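Local atomic coordinates of phosphoglycerate kinase (PDB entry 4NG4), a protein that catalyses the reversible transfer of a phosphate group between ATP and 3-phosphoglycerate, yielding ADP and 1,3-bisphosphoglycerate, in the second step of lower glycolysis. Residues E31-V35 and R47-A51. Residues are numbered along the deposited sequence; the frame is centred on the assembly and turned at random.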
# COMPACT_ATOMS: atom_id res chain seq x y z
N GLU A 31 14.36 4.58 -6.42
CA GLU A 31 13.96 3.42 -5.64
C GLU A 31 13.52 3.85 -4.23
O GLU A 31 13.75 4.99 -3.80
CB GLU A 31 15.13 2.45 -5.54
CG GLU A 31 15.64 1.93 -6.89
CD GLU A 31 14.84 0.77 -7.43
OE1 GLU A 31 13.92 0.31 -6.73
OE2 GLU A 31 15.13 0.33 -8.57
N ASP A 32 12.85 2.93 -3.54
CA ASP A 32 12.44 3.07 -2.14
C ASP A 32 13.38 2.20 -1.33
O ASP A 32 13.13 1.03 -1.10
CB ASP A 32 10.97 2.66 -1.97
CG ASP A 32 10.46 2.83 -0.53
OD1 ASP A 32 11.20 3.30 0.36
OD2 ASP A 32 9.28 2.49 -0.27
N LEU A 33 14.50 2.78 -0.95
CA LEU A 33 15.51 2.13 -0.10
C LEU A 33 15.43 2.67 1.34
O LEU A 33 16.40 2.58 2.08
CB LEU A 33 16.90 2.37 -0.68
CG LEU A 33 17.02 2.19 -2.20
CD1 LEU A 33 18.47 2.31 -2.67
CD2 LEU A 33 16.41 0.86 -2.65
N ASN A 34 14.26 3.21 1.71
CA ASN A 34 13.99 3.88 3.00
C ASN A 34 13.88 2.86 4.13
O ASN A 34 12.80 2.61 4.64
CB ASN A 34 12.69 4.71 2.88
CG ASN A 34 12.35 5.49 4.13
OD1 ASN A 34 13.22 5.92 4.86
ND2 ASN A 34 11.07 5.67 4.37
N VAL A 35 15.01 2.30 4.52
CA VAL A 35 15.04 1.19 5.46
C VAL A 35 15.00 1.68 6.91
O VAL A 35 15.47 2.76 7.21
CB VAL A 35 16.30 0.32 5.25
CG1 VAL A 35 16.29 -0.28 3.84
CG2 VAL A 35 17.56 1.13 5.48
N ARG A 47 13.57 -3.96 1.49
CA ARG A 47 13.41 -3.01 0.40
C ARG A 47 14.59 -3.04 -0.54
O ARG A 47 14.42 -2.90 -1.75
CB ARG A 47 13.22 -1.59 0.93
CG ARG A 47 12.27 -1.53 2.09
CD ARG A 47 11.69 -0.15 2.33
NE ARG A 47 10.86 -0.18 3.54
CZ ARG A 47 10.05 0.79 3.94
NH1 ARG A 47 9.92 1.90 3.24
NH2 ARG A 47 9.35 0.62 5.05
N ILE A 48 15.78 -3.21 0.02
CA ILE A 48 16.97 -3.37 -0.82
C ILE A 48 16.85 -4.67 -1.62
O ILE A 48 17.04 -4.68 -2.84
CB ILE A 48 18.27 -3.40 0.00
CG1 ILE A 48 18.42 -2.12 0.84
CG2 ILE A 48 19.48 -3.57 -0.92
CD1 ILE A 48 19.13 -2.35 2.17
N VAL A 49 16.52 -5.76 -0.92
CA VAL A 49 16.36 -7.09 -1.55
C VAL A 49 15.32 -7.03 -2.69
O VAL A 49 15.50 -7.67 -3.73
CB VAL A 49 15.95 -8.19 -0.50
CG1 VAL A 49 15.55 -9.49 -1.20
CG2 VAL A 49 17.08 -8.46 0.48
N ARG A 50 14.27 -6.24 -2.49
CA ARG A 50 13.21 -6.06 -3.49
C ARG A 50 13.72 -5.22 -4.68
O ARG A 50 13.50 -5.56 -5.83
CB ARG A 50 11.99 -5.40 -2.84
CG ARG A 50 10.65 -6.15 -3.00
CD ARG A 50 9.81 -6.12 -1.70
NE ARG A 50 9.98 -4.87 -0.95
CZ ARG A 50 9.50 -4.62 0.27
NH1 ARG A 50 8.76 -5.54 0.91
NH2 ARG A 50 9.74 -3.45 0.85
N ALA A 51 14.44 -4.14 -4.39
CA ALA A 51 14.94 -3.24 -5.42
C ALA A 51 16.12 -3.81 -6.22
O ALA A 51 16.42 -3.32 -7.32
CB ALA A 51 15.33 -1.90 -4.80
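Leu33 and Arg47 bring the two backbones closest, their CA atoms 5.6 Å apart, and one helical turn further on Ala51 comes level with Glu31, at 6.7 Å between CA atoms. Residues 31-35 lie in the loop that follows strand 26-31, in the parallel sheet of the substrate-binding, N-terminal domain of phosphoglycerate kinase, and run past the first turns of helix 46-60. An inverse gamma turn centred on Asn34 bends the loop, with a weak bond from Val35 N to Leu33 O.

Arg47 makes the largest single contribution to the contact. Its CB rests 3.3 Å from Asp32 O, and the chain, extended from CG to NE (chi3 -176°), takes the guanidinium along the loop to Asn34. There the carbonyl oxygen of Asn34 sits over one face of the group, off toward its rim and too badly angled to accept a hydrogen bond. Asp32 OD1 instead lies in the guanidinium plane, at its edge, and receives a weak, salt-bridging bond from Arg47 NH1 at 3.4 Å, and a second weak one from Asn34 N. Carboxylate and guanidinium planes are 88° apart. Asn34 turns its amide oxygen to Gly72 N, which ties this loop to the one holding His70 and Gly72. Asp32, Leu33, Asn34 and Arg47 are all predicted substrate-binding residues, so the contact probably helps set out the phosphoglycerate site, with the Arg47 side chain about 14 Å from the bound ADP.

The buried side of the contact is apolar: Val35 CG1 meets Ile48 CD1 at 3.9 Å, and Leu33 CD2 lies against the methyl of Ala51. Helix 86-94 adds Val88 against Leu33, and Leu91 and Leu92 against Ile48. Bent at chi2 (-82°), Glu31 places its OE1 beside that same Ala51 CB.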